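Local coordinates for protein aspartate carbamoyltransferase (Leishmania major, PDB 7K46) that probably catalyses the transfer of a carbamoyl group from carbamoyl phosphate to L-aspartate, an early step of de novo pyrimidine biosynthesis, at residues D98-L103 against E121-V126; L179-A184 against A204-H209. All coordinates share one frame; numbering follows the deposited sequence.

Interaction 1 of 2, residues D98-L103 against E121-V126; sequences DTIRTL and EQAMSV. With EDO (1,2-ethanediol), chain B.
Two helices of the carbamoyl-phosphate-binding domain meet through Ile100 and Arg101 on one side and Ala123 and Val126 on the other. The CG1 branch of Ile100 rests on Ala123 CB at 3.7 Å, with CD1 on the same methyl, while CG2 lies near both Ala123 O and Val126 CG2, 3.9 Å from the latter. Ala123, with only a methyl, lets its CA come within 6.2 Å of Ile100 CA; the segment axes pass 9.0 Å apart and cross at -49°. Helix 96-104 and helix 117-126 are consecutive in the chain and joined through strand 109-113 of the domain's parallel sheet, whose Leu110 touches Ile100 and whose Leu112 touches Ala123. Farther along, the chain of Arg101 bends at chi2 (-120°), and the side chain crosses that of Val126 at about a right angle. Val126 CB sits 3.8 Å above the guanidinium plane, displaced toward its rim, and CG1 is 3.7 Å from NH2, an aliphatic cover over one face. Behind this interface, Asp98 O accepts hydrogen bonds from both Thr102 N and Thr102 OG1, which arrive from opposite faces of its carbonyl plane. Asp98 OD2 forms a salt bridge with Arg291 of a second subunit, placing helix 96-104 at a subunit boundary. An ethanediol molecule, likely a crystallisation additive, gives a hydrogen bond from O2 to Gln122 OE1 (3.0 Å).

Interaction 2 of 2, residues L179-A184 against A204-H209; sequences LLKLLA and AEVLEH
Lys181 reaches across from helix 174-186 and lies over one face of the His209 ring. Its CB points toward the partner helix, and from CG onward the chain runs fully extended. CG lies close to His209 CD2, and CD comes closer still, 3.6 Å from the same atom. CD stands 3.9 Å from the ring centroid in a CH-pi contact displaced toward the rim, 24° off the normal. CE continues over the ring to 3.9 Å from His209 CG and also lies near Val206 CG1. The contact with the ring face is carried by the methylenes, chiefly CD, with NZ at the tip 4.2 Å from His209 ND1. With CG anti to the backbone N (chi1 -177°) the His209 ring extends toward Lys181, and chi2 turns its face to the chain. Deeper in the interface, Leu180 CD2 packs against Val206 CG1 at 4.1 Å, a buried apolar pair inward of the more exposed lysine and histidine. The two helical segments run almost parallel, 14° apart, as expected of neighbouring helices on one side of a Rossmann-like parallel sheet. Beneath them lies strand 191-195, with Val192 touching Leu180 and Leu194 touching Leu207, while Leu182 and Leu183 turn to helix 142-156.

Overall arrangement
From the N terminus the chain first reaches interaction 1, which closes a connection of 17 residues through strand 109-113 and joins consecutive helices of the carbamoyl-phosphate-binding region. The chain then passes strand 131-133 and helix 142-156 before entering the aspartate-binding region. There interaction 2 closes a similar connection, 19 residues long and containing strand 191-195. The two contacts follow in series, neither nested nor crossed, and each joins helices that flank a parallel sheet of its own region. Their centres are 31 Å apart and their nearest atoms about 14 Å. Only interaction 1 lies against another chain; no other chain of the assembly touches the segments of interaction 2.

Interaction 1 of 2, residues D98-L103 against E121-V126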
ATOM      1  N   ASP A  98      14.138 -15.471  -8.208  1.00 17.72           N
ATOM      2  CA  ASP A  98      14.443 -14.153  -8.765  1.00 17.53           C
ATOM      3  C   ASP A  98      13.621 -13.066  -8.097  1.00 19.03           C
ATOM      4  O   ASP A  98      14.100 -11.937  -7.924  1.00 20.48           O
ATOM      5  CB  ASP A  98      14.207 -14.134 -10.276  1.00 19.87           C
ATOM      6  CG  ASP A  98      15.338 -14.787 -11.051  1.00 22.91           C
ATOM      7  OD1 ASP A  98      16.335 -15.210 -10.414  1.00 24.83           O
ATOM      8  OD2 ASP A  98      15.228 -14.886 -12.292  1.00 21.11           O
ATOM      9  N   THR A  99      12.380 -13.379  -7.714  1.00 18.87           N
ATOM     10  CA  THR A  99      11.568 -12.392  -7.011  1.00 19.48           C
ATOM     11  C   THR A  99      12.170 -12.060  -5.652  1.00 18.97           C
ATOM     12  O   THR A  99      12.227 -10.884  -5.264  1.00 17.00           O
ATOM     13  CB  THR A  99      10.136 -12.900  -6.864  1.00 19.15           C
ATOM     14  OG1 THR A  99       9.576 -13.098  -8.170  1.00 18.39           O
ATOM     15  CG2 THR A  99       9.288 -11.882  -6.094  1.00 21.74           C
ATOM     16  N   ILE A 100      12.619 -13.085  -4.917  1.00 17.60           N
ATOM     17  CA  ILE A 100      13.273 -12.862  -3.628  1.00 18.58           C
ATOM     18  C   ILE A 100      14.502 -11.972  -3.797  1.00 19.13           C
ATOM     19  O   ILE A 100      14.714 -11.028  -3.026  1.00 17.93           O
ATOM     20  CB  ILE A 100      13.634 -14.212  -2.974  1.00 16.79           C
ATOM     21  CG1 ILE A 100      12.354 -14.993  -2.628  1.00 19.37           C
ATOM     22  CG2 ILE A 100      14.532 -14.015  -1.734  1.00 17.09           C
ATOM     23  CD1 ILE A 100      11.452 -14.297  -1.596  1.00 20.39           C
ATOM     24  N   ARG A 101      15.343 -12.272  -4.794  1.00 20.16           N
ATOM     25  CA  ARG A 101      16.510 -11.426  -5.053  1.00 20.22           C
ATOM     26  C   ARG A 101      16.096  -9.985  -5.313  1.00 20.28           C
ATOM     27  O   ARG A 101      16.790  -9.043  -4.908  1.00 17.31           O
ATOM     28  CB  ARG A 101      17.303 -11.952  -6.250  1.00 20.71           C
ATOM     29  CG  ARG A 101      17.665 -13.432  -6.196  1.00 24.53           C
ATOM     30  CD  ARG A 101      19.146 -13.601  -6.228  1.00 24.31           C
ATOM     31  NE  ARG A 101      19.571 -14.963  -6.532  1.00 24.41           N
ATOM     32  CZ  ARG A 101      20.778 -15.416  -6.238  1.00 32.14           C
ATOM     33  NH1 ARG A 101      21.654 -14.661  -5.593  1.00 24.76           N
ATOM     34  NH2 ARG A 101      21.115 -16.653  -6.595  1.00 24.28           N
ATOM     35  N   THR A 102      14.982  -9.796  -6.022  1.00 17.75           N
ATOM     36  CA  THR A 102      14.489  -8.446  -6.270  1.00 15.48           C
ATOM     37  C   THR A 102      14.146  -7.743  -4.956  1.00 17.26           C
ATOM     38  O   THR A 102      14.534  -6.588  -4.741  1.00 17.43           O
ATOM     39  CB  THR A 102      13.281  -8.519  -7.215  1.00 18.80           C
ATOM     40  OG1 THR A 102      13.691  -9.124  -8.453  1.00 18.03           O
ATOM     41  CG2 THR A 102      12.726  -7.122  -7.514  1.00 18.50           C
ATOM     42  N   LEU A 103      13.460  -8.442  -4.042  1.00 16.42           N
ATOM     43  CA  LEU A 103      13.150  -7.857  -2.738  0.50 18.46           C
ATOM     44  C   LEU A 103      14.417  -7.534  -1.951  1.00 19.91           C
ATOM     45  O   LEU A 103      14.495  -6.493  -1.283  1.00 17.82           O
ATOM     46  CB  LEU A 103      12.255  -8.803  -1.934  0.50 19.00           C
ATOM     47  CG  LEU A 103      10.740  -8.684  -2.094  0.50 21.05           C
ATOM     48  CD1 LEU A 103      10.316  -8.890  -3.542  0.50 20.93           C
ATOM     49  CD2 LEU A 103      10.020  -9.674  -1.165  0.50 18.36           C
ATOM     50  N   GLU A 121      11.632 -22.896   1.399  1.00 24.07           N
ATOM     51  CA  GLU A 121      12.947 -23.475   1.112  0.51 25.84           C
ATOM     52  C   GLU A 121      13.647 -22.694   0.009  1.00 26.13           C
ATOM     53  O   GLU A 121      14.791 -22.241   0.158  1.00 26.04           O
ATOM     54  CB  GLU A 121      12.815 -24.940   0.669  0.51 32.62           C
ATOM     55  CG  GLU A 121      12.061 -25.902   1.572  0.51 36.01           C
ATOM     56  CD  GLU A 121      11.765 -27.234   0.870  0.51 35.66           C
ATOM     57  OE1 GLU A 121      12.333 -27.479  -0.219  0.51 38.69           O
ATOM     58  OE2 GLU A 121      10.959 -28.029   1.396  0.51 35.67           O
ATOM     59  N   GLN A 122      12.959 -22.549  -1.124  1.00 24.54           N
ATOM     60  CA  GLN A 122      13.527 -21.860  -2.276  1.00 24.54           C
ATOM     61  C   GLN A 122      13.899 -20.427  -1.938  1.00 23.52           C
ATOM     62  O   GLN A 122      14.949 -19.931  -2.369  1.00 21.83           O
ATOM     63  CB  GLN A 122      12.530 -21.894  -3.426  1.00 24.37           C
ATOM     64  CG  GLN A 122      12.262 -23.286  -3.956  1.00 31.32           C
ATOM     65  CD  GLN A 122      11.048 -23.324  -4.853  1.00 35.16           C
ATOM     66  OE1 GLN A 122      10.374 -22.309  -5.043  1.00 38.31           O
ATOM     67  NE2 GLN A 122      10.751 -24.494  -5.403  1.00 36.40           N
ATOM     68  N   ALA A 123      13.041 -19.740  -1.179  1.00 19.60           N
ATOM     69  CA  ALA A 123      13.317 -18.354  -0.815  1.00 19.83           C
ATOM     70  C   ALA A 123      14.559 -18.261   0.062  1.00 25.50           C
ATOM     71  O   ALA A 123      15.456 -17.444  -0.187  1.00 21.08           O
ATOM     72  CB  ALA A 123      12.102 -17.744  -0.110  1.00 18.56           C
ATOM     73  N   MET A 124      14.637 -19.100   1.096  1.00 23.95           N
ATOM     74  CA  MET A 124      15.808 -19.063   1.963  1.00 24.82           C
ATOM     75  C   MET A 124      17.072 -19.530   1.252  1.00 25.07           C
ATOM     76  O   MET A 124      18.172 -19.186   1.695  1.00 30.28           O
ATOM     77  CB  MET A 124      15.545 -19.888   3.225  1.00 24.09           C
ATOM     78  CG  MET A 124      14.500 -19.211   4.132  1.00 25.12           C
ATOM     79  SD  MET A 124      14.373 -19.961   5.766  1.00 38.55           S
ATOM     80  CE  MET A 124      14.151 -21.684   5.322  1.00 28.13           C
ATOM     81  N   SER A 125      16.946 -20.277   0.152  1.00 26.85           N
ATOM     82  CA  SER A 125      18.130 -20.729  -0.573  1.00 27.55           C
ATOM     83  C   SER A 125      18.885 -19.577  -1.233  1.00 27.89           C
ATOM     84  O   SER A 125      20.067 -19.739  -1.560  1.00 26.50           O
ATOM     85  CB  SER A 125      17.748 -21.777  -1.629  1.00 29.91           C
ATOM     86  OG  SER A 125      17.302 -21.185  -2.847  1.00 30.85           O
ATOM     87  N   VAL A 126      18.234 -18.434  -1.456  1.00 21.06           N
ATOM     88  CA  VAL A 126      18.885 -17.293  -2.093  1.00 20.85           C
ATOM     89  C   VAL A 126      18.794 -16.010  -1.281  1.00 20.64           C
ATOM     90  O   VAL A 126      19.539 -15.057  -1.568  1.00 22.00           O
ATOM     91  CB  VAL A 126      18.314 -17.050  -3.512  1.00 22.06           C
ATOM     92  CG1 VAL A 126      18.529 -18.266  -4.416  1.00 23.51           C
ATOM     93  CG2 VAL A 126      16.832 -16.637  -3.447  1.00 21.35           C
TER
HETATM   94  C1  EDO B 400       6.404 -24.126  -5.379  1.00 43.86           C
HETATM   95  O1  EDO B 400       5.176 -23.594  -5.899  1.00 59.57           O
HETATM   96  C2  EDO B 400       7.274 -22.987  -4.857  1.00 41.22           C
HETATM   97  O2  EDO B 400       7.507 -22.013  -5.888  1.00 48.17           O

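Interaction 2 of 2, residues L179-A184 against A204-H209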
ATOM      1  N   LEU A 179       1.152 -26.297  16.875  1.00 20.22           N
ATOM      2  CA  LEU A 179       0.898 -25.701  18.183  1.00 18.80           C
ATOM      3  C   LEU A 179       1.004 -26.743  19.289  1.00 20.72           C
ATOM      4  O   LEU A 179       1.628 -26.499  20.329  1.00 19.43           O
ATOM      5  CB  LEU A 179      -0.477 -25.023  18.206  1.00 18.56           C
ATOM      6  CG  LEU A 179      -0.842 -24.357  19.547  1.00 16.77           C
ATOM      7  CD1 LEU A 179       0.101 -23.198  19.876  1.00 22.59           C
ATOM      8  CD2 LEU A 179      -2.291 -23.909  19.575  1.00 19.29           C
ATOM      9  N   LEU A 180       0.420 -27.921  19.073  1.00 19.99           N
ATOM     10  CA  LEU A 180       0.522 -28.986  20.069  1.00 19.60           C
ATOM     11  C   LEU A 180       1.979 -29.392  20.293  1.00 21.17           C
ATOM     12  O   LEU A 180       2.427 -29.534  21.439  1.00 19.55           O
ATOM     13  CB  LEU A 180      -0.316 -30.186  19.635  1.00 19.60           C
ATOM     14  CG  LEU A 180      -0.164 -31.424  20.516  1.00 18.06           C
ATOM     15  CD1 LEU A 180      -0.578 -31.094  21.947  1.00 21.28           C
ATOM     16  CD2 LEU A 180      -0.980 -32.596  19.961  1.00 24.60           C
ATOM     17  N   LYS A 181       2.734 -29.590  19.208  1.00 19.59           N
ATOM     18  CA  LYS A 181       4.140 -29.969  19.358  1.00 20.76           C
ATOM     19  C   LYS A 181       4.899 -28.924  20.165  1.00 24.78           C
ATOM     20  O   LYS A 181       5.678 -29.262  21.064  1.00 23.55           O
ATOM     21  CB  LYS A 181       4.800 -30.145  17.993  1.00 26.41           C
ATOM     22  CG  LYS A 181       4.303 -31.317  17.166  1.00 28.85           C
ATOM     23  CD  LYS A 181       4.982 -31.256  15.805  1.00 31.10           C
ATOM     24  CE  LYS A 181       4.429 -32.274  14.847  1.00 35.73           C
ATOM     25  NZ  LYS A 181       5.165 -32.197  13.554  1.00 31.89           N
ATOM     26  N   LEU A 182       4.666 -27.643  19.865  1.00 25.42           N
ATOM     27  CA  LEU A 182       5.375 -26.573  20.557  1.00 23.51           C
ATOM     28  C   LEU A 182       5.010 -26.534  22.036  1.00 24.08           C
ATOM     29  O   LEU A 182       5.887 -26.374  22.896  1.00 23.77           O
ATOM     30  CB  LEU A 182       5.055 -25.236  19.888  1.00 24.91           C
ATOM     31  CG  LEU A 182       5.890 -24.052  20.359  1.00 34.01           C
ATOM     32  CD1 LEU A 182       7.316 -24.243  19.888  1.00 29.79           C
ATOM     33  CD2 LEU A 182       5.313 -22.753  19.829  1.00 31.87           C
ATOM     34  N   LEU A 183       3.719 -26.671  22.350  1.00 19.95           N
ATOM     35  CA  LEU A 183       3.283 -26.607  23.743  1.00 22.24           C
ATOM     36  C   LEU A 183       3.854 -27.776  24.545  1.00 21.78           C
ATOM     37  O   LEU A 183       4.378 -27.590  25.649  1.00 23.13           O
ATOM     38  CB  LEU A 183       1.752 -26.597  23.815  1.00 18.32           C
ATOM     39  CG  LEU A 183       1.019 -25.331  23.351  1.00 22.13           C
ATOM     40  CD1 LEU A 183      -0.502 -25.498  23.354  1.00 18.77           C
ATOM     41  CD2 LEU A 183       1.416 -24.156  24.231  1.00 27.28           C
ATOM     42  N   ALA A 184       3.761 -28.994  23.995  1.00 19.92           N
ATOM     43  CA  ALA A 184       4.227 -30.178  24.712  1.00 22.57           C
ATOM     44  C   ALA A 184       5.740 -30.176  24.883  1.00 24.10           C
ATOM     45  O   ALA A 184       6.251 -30.730  25.859  1.00 22.04           O
ATOM     46  CB  ALA A 184       3.789 -31.448  23.981  1.00 22.96           C
ATOM     47  N   ALA A 204      -2.045 -39.979  14.122  1.00 29.42           N
ATOM     48  CA  ALA A 204      -1.193 -40.790  14.985  1.00 28.80           C
ATOM     49  C   ALA A 204       0.263 -40.348  14.916  1.00 27.82           C
ATOM     50  O   ALA A 204       0.988 -40.441  15.914  1.00 28.23           O
ATOM     51  CB  ALA A 204      -1.316 -42.263  14.604  1.00 31.36           C
ATOM     52  N   GLU A 205       0.711 -39.875  13.752  1.00 26.91           N
ATOM     53  CA  GLU A 205       2.097 -39.441  13.617  1.00 26.74           C
ATOM     54  C   GLU A 205       2.408 -38.254  14.525  1.00 28.87           C
ATOM     55  O   GLU A 205       3.548 -38.102  14.977  1.00 25.39           O
ATOM     56  CB  GLU A 205       2.396 -39.085  12.155  1.00 35.71           C
ATOM     57  CG  GLU A 205       3.857 -38.732  11.889  1.00 48.38           C
ATOM     58  CD  GLU A 205       4.111 -38.238  10.471  1.00 59.89           C
ATOM     59  OE1 GLU A 205       3.194 -37.640   9.862  1.00 57.12           O
ATOM     60  OE2 GLU A 205       5.235 -38.451   9.966  1.00 60.20           O
ATOM     61  N   VAL A 206       1.416 -37.400  14.792  1.00 22.26           N
ATOM     62  CA  VAL A 206       1.641 -36.257  15.672  1.00 23.02           C
ATOM     63  C   VAL A 206       1.709 -36.705  17.128  1.00 25.11           C
ATOM     64  O   VAL A 206       2.536 -36.210  17.901  1.00 24.37           O
ATOM     65  CB  VAL A 206       0.551 -35.190  15.459  1.00 24.35           C
ATOM     66  CG1 VAL A 206       0.699 -34.060  16.480  1.00 23.45           C
ATOM     67  CG2 VAL A 206       0.615 -34.642  14.032  1.00 22.69           C
ATOM     68  N   LEU A 207       0.849 -37.650  17.526  1.00 22.22           N
ATOM     69  CA  LEU A 207       0.943 -38.199  18.878  1.00 23.29           C
ATOM     70  C   LEU A 207       2.267 -38.928  19.087  1.00 26.91           C
ATOM     71  O   LEU A 207       2.862 -38.853  20.170  1.00 23.92           O
ATOM     72  CB  LEU A 207      -0.241 -39.131  19.152  1.00 23.41           C
ATOM     73  CG  LEU A 207      -1.623 -38.469  19.123  1.00 26.11           C
ATOM     74  CD1 LEU A 207      -2.741 -39.480  19.438  1.00 24.17           C
ATOM     75  CD2 LEU A 207      -1.674 -37.267  20.070  1.00 28.47           C
ATOM     76  N   GLU A 208       2.747 -39.639  18.065  1.00 23.79           N
ATOM     77  CA  GLU A 208       4.060 -40.262  18.177  1.00 23.66           C
ATOM     78  C   GLU A 208       5.143 -39.204  18.311  1.00 27.28           C
ATOM     79  O   GLU A 208       6.106 -39.383  19.062  1.00 24.80           O
ATOM     80  CB  GLU A 208       4.327 -41.163  16.970  1.00 30.46           C
ATOM     81  N   HIS A 209       4.986 -38.076  17.611  1.00 26.62           N
ATOM     82  CA  HIS A 209       6.004 -37.030  17.663  1.00 26.99           C
ATOM     83  C   HIS A 209       6.148 -36.452  19.067  1.00 27.35           C
ATOM     84  O   HIS A 209       7.265 -36.192  19.526  1.00 27.44           O
ATOM     85  CB  HIS A 209       5.677 -35.916  16.669  1.00 25.19           C
ATOM     86  CG  HIS A 209       6.725 -34.846  16.612  1.00 35.39           C
ATOM     87  ND1 HIS A 209       7.694 -34.802  15.631  1.00 36.03           N
ATOM     88  CD2 HIS A 209       6.972 -33.796  17.434  1.00 36.09           C
ATOM     89  CE1 HIS A 209       8.482 -33.762  15.842  1.00 38.31           C
ATOM     90  NE2 HIS A 209       8.068 -33.136  16.930  1.00 36.23           N
TER